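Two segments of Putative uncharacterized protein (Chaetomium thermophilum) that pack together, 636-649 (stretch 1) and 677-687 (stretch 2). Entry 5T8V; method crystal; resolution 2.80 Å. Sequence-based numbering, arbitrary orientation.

Stretch 1 (636-649) INQVMEADPTILDG
Stretch 2, residues 677-687: SKCISLRPALE

The contact centres on Leu 682, near the end of one helix, and on Met 640, Pro 644 and Leu 647, which approach it from the other stretch. Helices 636-642 and 677-682 run nearly parallel, at 8° with axes 10.6 Å apart, wide enough for side chains of this size to fill the space between them. Leu 682 (chi1 m, chi2 t) points toward stretch 1: its CD1 lies 3.8 Å from Met 640 CB, its CD2 4.1 Å from Pro 644 CG and its CB 4.0 Å from Leu 647 CD1. A branched leucine suits this position, since its two methyls meet different neighbours.

Met 640 is buried and adopts m, t, p for chi1 to chi3. Its long, flexible chain carries CE to 3.4 Å from Cys 679 SG, and the same methyl lies 3.6 Å from Lys 678 CG. Cys 679 (chi1 m) points sideways, yet its small sulfur also reaches Leu 647, with SG 3.9 Å from CD2.

Leu 647 can join this group because the backbone turns back. Helix 636-642 ends, Asp 643 leaves helical geometry at phi/psi -153/79, and a 3-10 segment spans 644-647, with Leu 647 N bonded to Pro 644 O at 2.9 Å. The register follows this reversal: the nearest CA pairs are Asn 637 with Lys 678 (7.5 Å), Pro 644 with Leu 682 (6.5 Å), then Leu 647 with Cys 679 (7.3 Å). Proline, with phi fixed near -61°, fits the first position of the 3-10 segment. Within the turn, Thr 645 OG1 donates to Asp 643 OD1 at 2.7 Å. Leu 647 (m, t) also places CB 4.2 Å from Leu 686 CD1, which extends the apolar patch.

Charged side chains border this centre. Lys 678 (chi1 t, chi2 p, chi3 135°, chi4 t) points toward stretch 1; its aliphatic CG passes 3.4 Å from Asn 637 OD1, while its NZ forms a salt bridge with Glu 641 OE2 at 3.4 Å. Glu 641 is exposed, and its m, t chain brings the carboxylate nearer although CA-to-CB points sideways.

Arg 683, the first residue to leave helical geometry after helix 677-682 (phi/psi -138/89), has the largest covered area, 100 Å² of the 596 Å² total. With chi1 and chi2 both m and chi3 t, its guanidinium has Pro 644 C over one face. At its edge, NH1 meets Asp 648 OD2 at 2.5 Å in a salt bridge whose hydrogen bond is weak, bent to 122°.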

ATOM      1  N   ILE A 636       3.235   0.965  -8.356  1.00 27.06           N
ATOM      2  CA  ILE A 636       3.576  -0.433  -8.107  1.00 25.86           C
ATOM      3  C   ILE A 636       2.673  -1.353  -8.920  1.00 25.87           C
ATOM      4  O   ILE A 636       3.126  -2.372  -9.460  1.00 24.61           O
ATOM      5  CB  ILE A 636       3.497  -0.744  -6.601  1.00 26.76           C
ATOM      6  CG1 ILE A 636       4.578   0.037  -5.852  1.00 27.72           C
ATOM      7  CG2 ILE A 636       3.666  -2.240  -6.352  1.00 24.90           C
ATOM      8  CD1 ILE A 636       4.452  -0.013  -4.339  1.00 29.64           C
ATOM      9  N   ASN A 637       1.385  -1.018  -9.018  1.00 29.83           N
ATOM     10  CA  ASN A 637       0.490  -1.784  -9.878  1.00 30.98           C
ATOM     11  C   ASN A 637       0.973  -1.754 -11.320  1.00 29.93           C
ATOM     12  O   ASN A 637       1.051  -2.795 -11.983  1.00 30.20           O
ATOM     13  CB  ASN A 637      -0.936  -1.242  -9.777  1.00 33.49           C
ATOM     14  CG  ASN A 637      -1.685  -1.787  -8.576  1.00 36.24           C
ATOM     15  OD1 ASN A 637      -2.067  -2.957  -8.550  1.00 36.92           O
ATOM     16  ND2 ASN A 637      -1.906  -0.940  -7.579  1.00 37.67           N
ATOM     17  N   GLN A 638       1.310  -0.564 -11.825  1.00 28.42           N
ATOM     18  CA  GLN A 638       1.813  -0.474 -13.192  1.00 26.97           C
ATOM     19  C   GLN A 638       3.069  -1.318 -13.371  1.00 24.81           C
ATOM     20  O   GLN A 638       3.231  -1.995 -14.394  1.00 24.30           O
ATOM     21  CB  GLN A 638       2.086   0.985 -13.556  1.00 28.32           C
ATOM     22  CG  GLN A 638       0.826   1.825 -13.690  1.00 31.95           C
ATOM     23  CD  GLN A 638       1.114   3.262 -14.075  1.00 33.56           C
ATOM     24  OE1 GLN A 638       2.230   3.754 -13.905  1.00 32.76           O
ATOM     25  NE2 GLN A 638       0.103   3.945 -14.604  1.00 35.62           N
ATOM     26  N   VAL A 639       3.966  -1.303 -12.383  1.00 15.65           N
ATOM     27  CA  VAL A 639       5.189  -2.097 -12.476  1.00 14.04           C
ATOM     28  C   VAL A 639       4.853  -3.579 -12.556  1.00 14.10           C
ATOM     29  O   VAL A 639       5.440  -4.321 -13.352  1.00 13.12           O
ATOM     30  CB  VAL A 639       6.122  -1.788 -11.288  1.00 13.81           C
ATOM     31  CG1 VAL A 639       7.261  -2.799 -11.209  1.00 12.60           C
ATOM     32  CG2 VAL A 639       6.691  -0.386 -11.410  1.00 13.55           C
ATOM     33  N   MET A 640       3.910  -4.035 -11.728  1.00 27.88           N
ATOM     34  CA  MET A 640       3.541  -5.448 -11.726  1.00 28.88           C
ATOM     35  C   MET A 640       2.922  -5.858 -13.059  1.00 30.05           C
ATOM     36  O   MET A 640       3.317  -6.864 -13.658  1.00 28.52           O
ATOM     37  CB  MET A 640       2.573  -5.730 -10.579  1.00 30.88           C
ATOM     38  CG  MET A 640       3.215  -5.710  -9.201  1.00 31.76           C
ATOM     39  SD  MET A 640       2.001  -5.648  -7.867  1.00 35.56           S
ATOM     40  CE  MET A 640       1.002  -7.086  -8.235  1.00 36.65           C
ATOM     41  N   GLU A 641       1.940  -5.089 -13.536  1.00 37.49           N
ATOM     42  CA  GLU A 641       1.265  -5.446 -14.780  1.00 38.50           C
ATOM     43  C   GLU A 641       2.219  -5.392 -15.965  1.00 35.88           C
ATOM     44  O   GLU A 641       2.105  -6.191 -16.901  1.00 36.48           O
ATOM     45  CB  GLU A 641       0.077  -4.515 -15.018  1.00 41.39           C
ATOM     46  CG  GLU A 641      -0.952  -4.522 -13.904  1.00 45.83           C
ATOM     47  CD  GLU A 641      -2.084  -3.546 -14.152  1.00 49.62           C
ATOM     48  OE1 GLU A 641      -2.637  -3.546 -15.273  1.00 51.31           O
ATOM     49  OE2 GLU A 641      -2.416  -2.774 -13.228  1.00 50.63           O
ATOM     50  N   ALA A 642       3.166  -4.453 -15.946  1.00 31.25           N
ATOM     51  CA  ALA A 642       4.064  -4.287 -17.082  1.00 29.83           C
ATOM     52  C   ALA A 642       5.035  -5.454 -17.216  1.00 28.95           C
ATOM     53  O   ALA A 642       5.441  -5.794 -18.334  1.00 28.95           O
ATOM     54  CB  ALA A 642       4.830  -2.973 -16.950  1.00 30.04           C
ATOM     55  N   ASP A 643       5.416  -6.078 -16.104  1.00 30.48           N
ATOM     56  CA  ASP A 643       6.378  -7.181 -16.118  1.00 30.69           C
ATOM     57  C   ASP A 643       6.106  -8.079 -14.920  1.00 31.25           C
ATOM     58  O   ASP A 643       6.798  -8.014 -13.896  1.00 30.02           O
ATOM     59  CB  ASP A 643       7.815  -6.657 -16.096  1.00 31.97           C
ATOM     60  CG  ASP A 643       8.846  -7.767 -16.182  1.00 33.43           C
ATOM     61  OD1 ASP A 643       8.520  -8.850 -16.716  1.00 31.81           O
ATOM     62  OD2 ASP A 643       9.988  -7.554 -15.716  1.00 34.36           O
ATOM     63  N   PRO A 644       5.090  -8.944 -15.013  1.00 26.45           N
ATOM     64  CA  PRO A 644       4.731  -9.789 -13.861  1.00 27.47           C
ATOM     65  C   PRO A 644       5.838 -10.726 -13.407  1.00 28.28           C
ATOM     66  O   PRO A 644       5.743 -11.274 -12.300  1.00 29.67           O
ATOM     67  CB  PRO A 644       3.514 -10.574 -14.366  1.00 27.46           C
ATOM     68  CG  PRO A 644       2.962  -9.751 -15.483  1.00 27.02           C
ATOM     69  CD  PRO A 644       4.144  -9.107 -16.131  1.00 26.10           C
ATOM     70  N   THR A 645       6.884 -10.927 -14.211  1.00 37.64           N
ATOM     71  CA  THR A 645       7.943 -11.852 -13.822  1.00 37.70           C
ATOM     72  C   THR A 645       8.646 -11.419 -12.543  1.00 34.77           C
ATOM     73  O   THR A 645       9.326 -12.241 -11.919  1.00 34.81           O
ATOM     74  CB  THR A 645       8.970 -11.993 -14.948  1.00 38.65           C
ATOM     75  OG1 THR A 645       9.643 -10.745 -15.145  1.00 38.92           O
ATOM     76  CG2 THR A 645       8.296 -12.414 -16.249  1.00 39.76           C
ATOM     77  N   ILE A 646       8.503 -10.156 -12.130  1.00 18.71           N
ATOM     78  CA  ILE A 646       9.114  -9.713 -10.881  1.00 20.29           C
ATOM     79  C   ILE A 646       8.421 -10.291  -9.661  1.00 20.56           C
ATOM     80  O   ILE A 646       8.910 -10.112  -8.540  1.00 18.31           O
ATOM     81  CB  ILE A 646       9.125  -8.175 -10.763  1.00 22.14           C
ATOM     82  CG1 ILE A 646       7.698  -7.623 -10.736  1.00 24.62           C
ATOM     83  CG2 ILE A 646       9.923  -7.564 -11.912  1.00 23.17           C
ATOM     84  CD1 ILE A 646       7.628  -6.147 -10.454  1.00 25.68           C
ATOM     85  N   LEU A 647       7.290 -10.967  -9.846  1.00 30.81           N
ATOM     86  CA  LEU A 647       6.605 -11.656  -8.762  1.00 31.33           C
ATOM     87  C   LEU A 647       7.077 -13.093  -8.591  1.00 33.07           C
ATOM     88  O   LEU A 647       6.539 -13.811  -7.742  1.00 35.17           O
ATOM     89  CB  LEU A 647       5.093 -11.635  -9.006  1.00 31.03           C
ATOM     90  CG  LEU A 647       4.462 -10.245  -9.092  1.00 31.12           C
ATOM     91  CD1 LEU A 647       3.048 -10.344  -9.618  1.00 32.37           C
ATOM     92  CD2 LEU A 647       4.480  -9.555  -7.734  1.00 32.34           C
ATOM     93  N   ASP A 648       8.071 -13.523  -9.360  1.00 41.26           N
ATOM     94  CA  ASP A 648       8.542 -14.898  -9.340  1.00 43.25           C
ATOM     95  C   ASP A 648       9.758 -15.042  -8.434  1.00 44.35           C
ATOM     96  O   ASP A 648      10.484 -14.082  -8.163  1.00 44.40           O
ATOM     97  CB  ASP A 648       8.890 -15.366 -10.754  1.00 43.29           C
ATOM     98  CG  ASP A 648       7.682 -15.400 -11.669  1.00 45.48           C
ATOM     99  OD1 ASP A 648       6.546 -15.488 -11.156  1.00 47.68           O
ATOM    100  OD2 ASP A 648       7.865 -15.343 -12.904  1.00 45.26           O
ATOM    101  N   GLY A 649       9.972 -16.270  -7.969  1.00 35.27           N
ATOM    102  CA  GLY A 649      11.101 -16.573  -7.116  1.00 33.68           C
ATOM    103  C   GLY A 649      11.123 -15.697  -5.881  1.00 34.19           C
ATOM    104  O   GLY A 649      10.086 -15.312  -5.332  1.00 34.88           O
ATOM    105  N   SER A 677      -4.280  -8.795  -3.811  1.00 38.70           N
ATOM    106  CA  SER A 677      -5.228  -9.243  -4.823  1.00 39.73           C
ATOM    107  C   SER A 677      -4.628  -9.146  -6.219  1.00 39.20           C
ATOM    108  O   SER A 677      -4.791 -10.060  -7.036  1.00 40.02           O
ATOM    109  CB  SER A 677      -6.516  -8.428  -4.736  1.00 40.16           C
ATOM    110  OG  SER A 677      -7.487  -8.917  -5.645  1.00 41.09           O
ATOM    111  N   LYS A 678      -3.928  -8.048  -6.516  1.00 37.23           N
ATOM    112  CA  LYS A 678      -3.320  -7.916  -7.836  1.00 36.05           C
ATOM    113  C   LYS A 678      -2.260  -8.988  -8.063  1.00 34.30           C
ATOM    114  O   LYS A 678      -2.204  -9.602  -9.138  1.00 35.11           O
ATOM    115  CB  LYS A 678      -2.719  -6.519  -8.002  1.00 36.30           C
ATOM    116  CG  LYS A 678      -2.279  -6.191  -9.425  1.00 35.75           C
ATOM    117  CD  LYS A 678      -3.444  -6.269 -10.400  1.00 37.11           C
ATOM    118  CE  LYS A 678      -3.455  -5.089 -11.353  1.00 38.05           C
ATOM    119  NZ  LYS A 678      -4.616  -5.139 -12.286  1.00 39.74           N
ATOM    120  N   CYS A 679      -1.412  -9.231  -7.062  1.00 29.18           N
ATOM    121  CA  CYS A 679      -0.438 -10.312  -7.163  1.00 27.73           C
ATOM    122  C   CYS A 679      -1.125 -11.629  -7.492  1.00 28.87           C
ATOM    123  O   CYS A 679      -0.760 -12.313  -8.456  1.00 27.26           O
ATOM    124  CB  CYS A 679       0.349 -10.430  -5.856  1.00 27.63           C
ATOM    125  SG  CYS A 679       1.383  -8.999  -5.470  1.00 28.58           S
ATOM    126  N   ILE A 680      -2.134 -11.998  -6.698  1.00 40.57           N
ATOM    127  CA  ILE A 680      -2.858 -13.246  -6.938  1.00 40.91           C
ATOM    128  C   ILE A 680      -3.424 -13.266  -8.351  1.00 40.19           C
ATOM    129  O   ILE A 680      -3.487 -14.318  -8.998  1.00 39.30           O
ATOM    130  CB  ILE A 680      -3.965 -13.424  -5.882  1.00 43.48           C
ATOM    131  CG1 ILE A 680      -3.353 -13.543  -4.485  1.00 43.70           C
ATOM    132  CG2 ILE A 680      -4.811 -14.657  -6.189  1.00 45.83           C
ATOM    133  CD1 ILE A 680      -4.356 -13.362  -3.365  1.00 44.79           C
ATOM    134  N   SER A 681      -3.847 -12.105  -8.852  1.00 28.47           N
ATOM    135  CA  SER A 681      -4.419 -12.036 -10.190  1.00 28.64           C
ATOM    136  C   SER A 681      -3.370 -12.323 -11.257  1.00 28.67           C
ATOM    137  O   SER A 681      -3.649 -13.022 -12.236  1.00 29.08           O
ATOM    138  CB  SER A 681      -5.047 -10.662 -10.414  1.00 29.80           C
ATOM    139  OG  SER A 681      -5.520 -10.529 -11.742  1.00 31.36           O
ATOM    140  N   LEU A 682      -2.157 -11.794 -11.086  1.00 41.08           N
ATOM    141  CA  LEU A 682      -1.134 -11.951 -12.114  1.00 38.92           C
ATOM    142  C   LEU A 682      -0.430 -13.300 -12.034  1.00 39.15           C
ATOM    143  O   LEU A 682      -0.004 -13.829 -13.067  1.00 40.11           O
ATOM    144  CB  LEU A 682      -0.117 -10.817 -12.007  1.00 36.36           C
ATOM    145  CG  LEU A 682      -0.657  -9.453 -12.437  1.00 35.51           C
ATOM    146  CD1 LEU A 682       0.268  -8.348 -11.972  1.00 34.08           C
ATOM    147  CD2 LEU A 682      -0.839  -9.401 -13.948  1.00 34.25           C
ATOM    148  N   ARG A 683      -0.293 -13.868 -10.837  1.00 34.01           N
ATOM    149  CA  ARG A 683       0.331 -15.180 -10.665  1.00 32.61           C
ATOM    150  C   ARG A 683      -0.475 -15.976  -9.648  1.00 32.65           C
ATOM    151  O   ARG A 683      -0.202 -15.932  -8.441  1.00 32.44           O
ATOM    152  CB  ARG A 683       1.796 -15.046 -10.243  1.00 31.39           C
ATOM    153  CG  ARG A 683       2.693 -14.438 -11.324  1.00 31.05           C
ATOM    154  CD  ARG A 683       2.823 -15.361 -12.540  1.00 31.43           C
ATOM    155  NE  ARG A 683       3.193 -14.649 -13.762  1.00 29.78           N
ATOM    156  CZ  ARG A 683       4.431 -14.517 -14.221  1.00 28.76           C
ATOM    157  NH1 ARG A 683       5.457 -15.042 -13.563  1.00 28.24           N
ATOM    158  NH2 ARG A 683       4.650 -13.855 -15.349  1.00 28.74           N
ATOM    159  N   PRO A 684      -1.490 -16.717 -10.106  1.00 28.44           N
ATOM    160  CA  PRO A 684      -2.341 -17.466  -9.163  1.00 29.18           C
ATOM    161  C   PRO A 684      -1.596 -18.472  -8.306  1.00 28.92           C
ATOM    162  O   PRO A 684      -2.135 -18.897  -7.277  1.00 29.56           O
ATOM    163  CB  PRO A 684      -3.349 -18.163 -10.086  1.00 29.19           C
ATOM    164  CG  PRO A 684      -3.409 -17.300 -11.296  1.00 29.18           C
ATOM    165  CD  PRO A 684      -2.022 -16.756 -11.479  1.00 28.18           C
ATOM    166  N   ALA A 685      -0.388 -18.885  -8.693  1.00 26.91           N
ATOM    167  CA  ALA A 685       0.372 -19.799  -7.845  1.00 26.71           C
ATOM    168  C   ALA A 685       0.652 -19.182  -6.482  1.00 27.07           C
ATOM    169  O   ALA A 685       0.719 -19.900  -5.478  1.00 27.57           O
ATOM    170  CB  ALA A 685       1.681 -20.191  -8.527  1.00 26.39           C
ATOM    171  N   LEU A 686       0.822 -17.860  -6.426  1.00 28.78           N
ATOM    172  CA  LEU A 686       1.015 -17.193  -5.143  1.00 29.02           C
ATOM    173  C   LEU A 686      -0.191 -17.373  -4.237  1.00 30.86           C
ATOM    174  O   LEU A 686      -0.054 -17.367  -3.007  1.00 31.00           O
ATOM    175  CB  LEU A 686       1.281 -15.703  -5.364  1.00 28.02           C
ATOM    176  CG  LEU A 686       2.537 -15.345  -6.158  1.00 25.89           C
ATOM    177  CD1 LEU A 686       2.425 -13.937  -6.705  1.00 25.65           C
ATOM    178  CD2 LEU A 686       3.767 -15.483  -5.288  1.00 24.12           C
ATOM    179  N   GLU A 687      -1.375 -17.545  -4.828  1.00 36.97           N
ATOM    180  CA  GLU A 687      -2.625 -17.582  -4.080  1.00 39.09           C
ATOM    181  C   GLU A 687      -2.513 -18.412  -2.807  1.00 41.20           C
ATOM    182  O   GLU A 687      -2.725 -17.905  -1.702  1.00 42.78           O
ATOM    183  CB  GLU A 687      -3.737 -18.125  -4.981  1.00 39.08           C
ATOM    184  CG  GLU A 687      -5.115 -18.077  -4.362  1.00 39.68           C
ATOM    185  CD  GLU A 687      -6.216 -18.156  -5.401  1.00 40.65           C
ATOM    186  OE1 GLU A 687      -6.397 -17.177  -6.158  1.00 39.74           O
ATOM    187  OE2 GLU A 687      -6.895 -19.202  -5.467  1.00 42.17           O
TER